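Local atomic coordinates of geranyltranstransferase (Thermotoga maritima, PDB entry 2FTZ), a protein that probably catalyses the chain-elongating condensation of geranyl diphosphate with isopentenyl diphosphate to give farnesyl diphosphate. Residues L55-D60 with E265-T270; D87-D92 with Y107-A112. All coordinates share one frame; numbering follows the deposited sequence. Where two conformers were deposited one is given.

Contact 1. Residues L55-D60 with E265-T270; sequences LTLGED and EGLFRT
The carboxylate of D60 sits against the first turn of helix 268-273 and receives three hydrogen bonds from it. OD1 takes the backbone N-H of R269 at 3.0 Å through its syn lone pair, the one on the side of the other oxygen. OD2 is doubly gripped: T270 N approaches from the syn side at 2.9 Å, and T270 OG1 donates from the anti side at 2.7 Å. An aspartate suits this place because its two oxygens can receive successive N-H groups of a helix start, whose dipole would probably favour the negative charge. A bound water donates to OD1 and accepts from F268 N. Replacing D60 by an alanine would probably leave the N-H groups of R269 and T270 and the T270 hydroxyl without this shared acceptor, and set that hydroxyl free to turn.

R269, extended from CG to NE, crosses E59 at about a right angle. In the conformer given, E59 OE1 lies over one face of the guanidinium and makes a salt bridge to NH1 (2.7 Å), the two planes being 61° apart; R269 was modelled in two conformers, so this pairing may not be permanent. The T56 methyl CG2, anti to the backbone N, touches R269 C at 3.4 Å, while T56 OG1 turns to L52 O and K14. L57 CD2 meets L267 CD1 at 3.6 Å and also lies against T270. G266 turns the chain into L267 with a positive phi of 73°, which favours glycine.

The contact thus joins helix 49-61 to the start of helix 268-273, near the C-terminus. Helix 177-189 adds apolar partners, P187 against L57 and F188 against L267.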
loop_
_atom_site.group_PDB
_atom_site.type_symbol
_atom_site.label_atom_id
_atom_site.label_comp_id
_atom_site.label_asym_id
_atom_site.label_seq_id
_atom_site.Cartn_x
_atom_site.Cartn_y
_atom_site.Cartn_z
ATOM N N LEU A 55 -2.694 7.917 -21.074
ATOM C CA LEU A 55 -2.901 9.222 -21.669
ATOM C C LEU A 55 -3.366 9.138 -23.134
ATOM O O LEU A 55 -4.236 9.904 -23.567
ATOM C CB LEU A 55 -1.644 10.083 -21.574
ATOM C CG LEU A 55 -1.226 10.497 -20.163
ATOM C CD1 LEU A 55 0.109 11.276 -20.310
ATOM C CD2 LEU A 55 -2.314 11.372 -19.464
ATOM N N THR A 56 -2.792 8.206 -23.877
ATOM C CA THR A 56 -3.122 8.001 -25.262
ATOM C C THR A 56 -4.557 7.446 -25.420
ATOM O O THR A 56 -5.336 7.910 -26.279
ATOM C CB THR A 56 -2.052 7.117 -25.928
ATOM O OG1 THR A 56 -0.767 7.741 -25.708
ATOM C CG2 THR A 56 -2.296 7.022 -27.395
ATOM N N LEU A 57 -4.928 6.480 -24.599
ATOM C CA LEU A 57 -6.286 5.934 -24.652
ATOM C C LEU A 57 -7.295 7.025 -24.304
ATOM O O LEU A 57 -8.325 7.182 -24.977
ATOM C CB LEU A 57 -6.436 4.778 -23.677
ATOM C CG LEU A 57 -6.031 3.388 -24.166
ATOM C CD1 LEU A 57 -5.952 2.424 -22.944
ATOM C CD2 LEU A 57 -7.006 2.880 -25.211
ATOM N N GLY A 58 -6.979 7.797 -23.277
ATOM C CA GLY A 58 -7.885 8.884 -22.862
ATOM C C GLY A 58 -8.073 9.949 -23.923
ATOM O O GLY A 58 -9.184 10.440 -24.121
ATOM N N GLU A 59 -6.997 10.291 -24.626
ATOM C CA GLU A 59 -7.085 11.179 -25.785
ATOM C C GLU A 59 -8.028 10.621 -26.854
ATOM O O GLU A 59 -8.886 11.318 -27.382
ATOM C CB GLU A 59 -5.727 11.363 -26.441
ATOM C CG GLU A 59 -4.716 12.133 -25.656
ATOM C CD GLU A 59 -3.448 12.427 -26.466
ATOM O OE1 GLU A 59 -3.574 12.749 -27.651
ATOM O OE2 GLU A 59 -2.338 12.359 -25.896
ATOM N N ASP A 60 -7.819 9.369 -27.229
ATOM C CA ASP A 60 -8.687 8.699 -28.197
ATOM C C ASP A 60 -10.168 8.776 -27.784
ATOM O O ASP A 60 -11.044 8.852 -28.626
ATOM C CB ASP A 60 -8.292 7.239 -28.322
ATOM C CG ASP A 60 -7.151 6.996 -29.314
ATOM O OD1 ASP A 60 -7.067 7.712 -30.339
ATOM O OD2 ASP A 60 -6.409 5.991 -29.109
ATOM N N GLU A 265 -12.238 -0.740 -31.726
ATOM C CA GLU A 265 -12.806 0.307 -30.883
ATOM C C GLU A 265 -12.511 1.711 -31.452
ATOM O O GLU A 265 -12.937 2.694 -30.900
ATOM C CB GLU A 265 -12.243 0.202 -29.466
ATOM C CG GLU A 265 -12.691 -1.031 -28.712
ATOM C CD GLU A 265 -14.091 -0.923 -28.104
ATOM O OE1 GLU A 265 -14.653 0.175 -27.971
ATOM O OE2 GLU A 265 -14.628 -1.967 -27.734
ATOM N N GLY A 266 -11.767 1.794 -32.542
ATOM C CA GLY A 266 -11.462 3.086 -33.188
ATOM C C GLY A 266 -10.456 3.931 -32.425
ATOM O O GLY A 266 -10.433 5.158 -32.548
ATOM N N LEU A 267 -9.623 3.278 -31.630
ATOM C CA LEU A 267 -8.651 3.949 -30.766
ATOM C C LEU A 267 -7.326 4.108 -31.516
ATOM O O LEU A 267 -6.376 3.416 -31.239
ATOM C CB LEU A 267 -8.485 3.174 -29.465
ATOM C CG LEU A 267 -9.787 2.862 -28.698
ATOM C CD1 LEU A 267 -9.523 1.764 -27.583
ATOM C CD2 LEU A 267 -10.399 4.139 -28.142
ATOM N N PHE A 268 -7.290 5.042 -32.477
ATOM C CA PHE A 268 -6.186 5.088 -33.451
ATOM C C PHE A 268 -4.858 5.576 -32.886
ATOM O O PHE A 268 -3.807 5.070 -33.293
ATOM C CB PHE A 268 -6.586 5.889 -34.697
ATOM C CG PHE A 268 -7.613 5.176 -35.513
ATOM C CD1 PHE A 268 -7.304 3.969 -36.103
ATOM C CD2 PHE A 268 -8.916 5.625 -35.544
ATOM C CE1 PHE A 268 -8.265 3.258 -36.823
ATOM C CE2 PHE A 268 -9.884 4.930 -36.248
ATOM C CZ PHE A 268 -9.560 3.742 -36.882
ATOM N N ARG A 269 -4.875 6.526 -31.950
ATOM C CA ARG A 269 -3.602 6.960 -31.333
ATOM C C ARG A 269 -2.949 5.808 -30.547
ATOM O O ARG A 269 -1.744 5.558 -30.613
ATOM C CB ARG A 269 -3.810 8.155 -30.421
ATOM C CG ARG A 269 -4.352 9.412 -31.110
ATOM C CD ARG A 269 -4.550 10.474 -30.027
ATOM N NE ARG A 269 -5.172 11.717 -30.494
ATOM C CZ ARG A 269 -4.551 12.891 -30.630
ATOM N NH1 ARG A 269 -3.251 13.029 -30.366
ATOM N NH2 ARG A 269 -5.244 13.947 -31.039
ATOM N N THR A 270 -3.790 5.079 -29.839
ATOM C CA THR A 270 -3.373 3.926 -29.057
ATOM C C THR A 270 -2.888 2.846 -29.995
ATOM O O THR A 270 -1.863 2.227 -29.737
ATOM C CB THR A 270 -4.504 3.433 -28.188
ATOM O OG1 THR A 270 -5.005 4.532 -27.372
ATOM C CG2 THR A 270 -4.091 2.251 -27.330
HETATM O O HOH W 1 -8.580 8.020 -32.393
#

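Contact 2. Residues D87-D92 with Y107-A112; sequences DLPPID and YGEDIA. With EDO (1,2-ethanediol), chain F; EDO (1,2-ethanediol), chain G.
E109 and A112, at the start of helix 109-127, meet L88, P89 and P90. These lie within a DDxxxxD sequence running from D86 to D92, the first aspartate-rich motif of polyprenyl synthetases, which in relatives binds magnesium and the substrate diphosphate. Its LPPI portion forms a type I turn, closed by I91 N donating to L88 O; P89, second in the turn, has a phi of -51°, close to what a proline ring favours.

Along the second segment, Y107 ends helix 103-107 and reaches E36 with its hydroxyl. G108 then takes the N-cap position of the next helix with phi 108°, where a beta carbon would collide with D110 OD1. In E109, chi1 of -170° sets CG anti to the backbone N, and the chain, extended beyond CG, carries the carboxylate tip to tip with the prolines: OE1 comes to 3.5 Å from P89 CG, and OE2 to 3.6 Å from P90 CD. Its backbone N donates almost straight (171°) to O1 of an ethanediol of chain F, probably from the crystallisation liquor. OE2 also lies close to the like-charged E109 OE2 of the second subunit, so the two acids might repel or share a proton.

D110 points away from the loop. Its OD1 accepts a weak bond from I111 N, while OD2 receives O1 of the chain G ethanediol at 2.7 Å and pairs with R158 of the second subunit. I111 packs on T34 and A37 of helix 33-43. A112 turns back to the loop, its small side chain suiting the close approach of a leucine, and the apolar touch is made by its CB with L88 CD2 at 3.7 Å.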
loop_
_atom_site.group_PDB
_atom_site.type_symbol
_atom_site.label_atom_id
_atom_site.label_comp_id
_atom_site.label_asym_id
_atom_site.label_seq_id
_atom_site.Cartn_x
_atom_site.Cartn_y
_atom_site.Cartn_z
ATOM N N ASP A 87 13.335 -5.421 -5.978
ATOM C CA ASP A 87 14.817 -5.340 -5.976
ATOM C C ASP A 87 15.420 -5.667 -4.625
ATOM O O ASP A 87 16.610 -6.010 -4.527
ATOM C CB ASP A 87 15.338 -3.927 -6.356
ATOM C CG ASP A 87 15.169 -3.586 -7.841
ATOM O OD1 ASP A 87 14.887 -4.487 -8.685
ATOM O OD2 ASP A 87 15.319 -2.373 -8.157
ATOM N N LEU A 88 14.619 -5.557 -3.566
ATOM C CA LEU A 88 15.152 -5.716 -2.215
ATOM C C LEU A 88 15.869 -7.058 -2.021
ATOM O O LEU A 88 15.527 -8.060 -2.675
ATOM C CB LEU A 88 14.076 -5.516 -1.126
ATOM C CG LEU A 88 13.500 -4.101 -0.968
ATOM C CD1 LEU A 88 12.282 -4.089 0.009
ATOM C CD2 LEU A 88 14.588 -3.071 -0.532
ATOM N N PRO A 89 16.859 -7.080 -1.099
ATOM C CA PRO A 89 17.647 -8.281 -0.899
ATOM C C PRO A 89 16.847 -9.591 -0.668
ATOM O O PRO A 89 17.236 -10.603 -1.220
ATOM C CB PRO A 89 18.512 -7.927 0.321
ATOM C CG PRO A 89 18.673 -6.419 0.236
ATOM C CD PRO A 89 17.317 -5.975 -0.219
ATOM N N PRO A 90 15.745 -9.571 0.133
ATOM C CA PRO A 90 14.956 -10.814 0.344
ATOM C C PRO A 90 14.237 -11.310 -0.903
ATOM O O PRO A 90 13.803 -12.459 -0.967
ATOM C CB PRO A 90 13.903 -10.412 1.386
ATOM C CG PRO A 90 14.263 -9.054 1.867
ATOM C CD PRO A 90 15.185 -8.426 0.876
ATOM N N ILE A 91 14.036 -10.422 -1.860
ATOM C CA ILE A 91 13.278 -10.762 -3.038
ATOM C C ILE A 91 14.315 -11.015 -4.127
ATOM O O ILE A 91 14.921 -12.085 -4.125
ATOM C CB ILE A 91 12.219 -9.701 -3.407
ATOM C CG1 ILE A 91 11.313 -9.398 -2.192
ATOM C CG2 ILE A 91 11.359 -10.193 -4.635
ATOM C CD1 ILE A 91 10.575 -10.643 -1.612
ATOM N N ASP A 92 14.550 -10.054 -5.025
ATOM C CA ASP A 92 15.456 -10.297 -6.141
ATOM C C ASP A 92 16.871 -9.797 -5.927
ATOM O O ASP A 92 17.788 -10.212 -6.669
ATOM C CB ASP A 92 14.816 -9.835 -7.459
ATOM C CG ASP A 92 13.709 -10.792 -7.909
ATOM O OD1 ASP A 92 13.729 -11.989 -7.499
ATOM O OD2 ASP A 92 12.810 -10.358 -8.651
ATOM N N TYR A 107 20.382 4.097 -0.609
ATOM C CA TYR A 107 19.850 4.652 0.625
ATOM C C TYR A 107 19.791 3.725 1.820
ATOM O O TYR A 107 19.560 4.199 2.927
ATOM C CB TYR A 107 18.434 5.163 0.363
ATOM C CG TYR A 107 18.455 6.341 -0.549
ATOM C CD1 TYR A 107 18.730 7.638 -0.057
ATOM C CD2 TYR A 107 18.261 6.177 -1.913
ATOM C CE1 TYR A 107 18.777 8.706 -0.896
ATOM C CE2 TYR A 107 18.294 7.245 -2.761
ATOM C CZ TYR A 107 18.567 8.501 -2.257
ATOM O OH TYR A 107 18.619 9.532 -3.145
ATOM N N GLY A 108 19.963 2.415 1.623
ATOM C CA GLY A 108 19.820 1.466 2.736
ATOM C C GLY A 108 18.541 0.697 2.537
ATOM O O GLY A 108 17.597 1.186 1.923
ATOM N N GLU A 109 18.508 -0.524 3.050
ATOM C CA GLU A 109 17.357 -1.383 2.918
ATOM C C GLU A 109 16.154 -0.886 3.694
ATOM O O GLU A 109 15.029 -1.063 3.253
ATOM C CB GLU A 109 17.736 -2.761 3.455
ATOM C CG GLU A 109 16.752 -3.832 3.187
ATOM C CD GLU A 109 17.365 -5.247 3.397
ATOM O OE1 GLU A 109 18.620 -5.374 3.552
ATOM O OE2 GLU A 109 16.569 -6.195 3.406
ATOM N N ASP A 110 16.402 -0.276 4.854
ATOM C CA ASP A 110 15.335 0.327 5.666
ATOM C C ASP A 110 14.631 1.452 4.891
ATOM O O ASP A 110 13.394 1.496 4.779
ATOM C CB ASP A 110 15.885 0.836 7.034
ATOM C CG ASP A 110 17.187 1.719 6.943
ATOM O OD1 ASP A 110 17.848 1.905 5.873
ATOM O OD2 ASP A 110 17.577 2.221 8.030
ATOM N N ILE A 111 15.442 2.353 4.345
ATOM C CA ILE A 111 14.916 3.498 3.635
ATOM C C ILE A 111 14.193 3.040 2.384
ATOM O O ILE A 111 13.113 3.561 2.066
ATOM C CB ILE A 111 16.026 4.473 3.292
ATOM C CG1 ILE A 111 16.669 5.040 4.574
ATOM C CG2 ILE A 111 15.510 5.645 2.445
ATOM C CD1 ILE A 111 15.694 5.736 5.516
ATOM N N ALA A 112 14.763 2.066 1.674
ATOM C CA ALA A 112 14.167 1.566 0.440
ATOM C C ALA A 112 12.793 0.905 0.698
ATOM O O ALA A 112 11.847 1.090 -0.077
ATOM C CB ALA A 112 15.120 0.595 -0.298
HETATM C C1 EDO F . 21.042 -1.618 5.667
HETATM O O1 EDO F . 21.001 -1.441 4.242
HETATM C C2 EDO F . 20.102 -0.618 6.332
HETATM O O2 EDO F . 19.070 -1.333 7.025
HETATM C C1 EDO G . 18.556 5.304 8.020
HETATM O O1 EDO G . 19.410 4.189 8.293
HETATM C C2 EDO G . 19.384 6.421 7.407
HETATM O O2 EDO G . 20.515 5.815 6.772
#

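The two contacts lie on opposite sides of the chain's centre, each about 19 Å from it, with their own centres about 37 Å apart and their nearest atoms about 24 Å apart. Along the chain, contact 2 is nested inside the long loop that contact 1 closes, so 55-60 and 265-270 bring together early and late helices of one all-helical fold. Contact 2 lies at the aspartate-rich motif, where the active site probably is, and also at the interface with the second subunit. Contact 1 is remote from that motif, and the second subunit does not touch its segments. Contact 1 combines hydrogen bonds and a salt bridge with apolar packing, whereas contact 2 rests on van der Waals contacts.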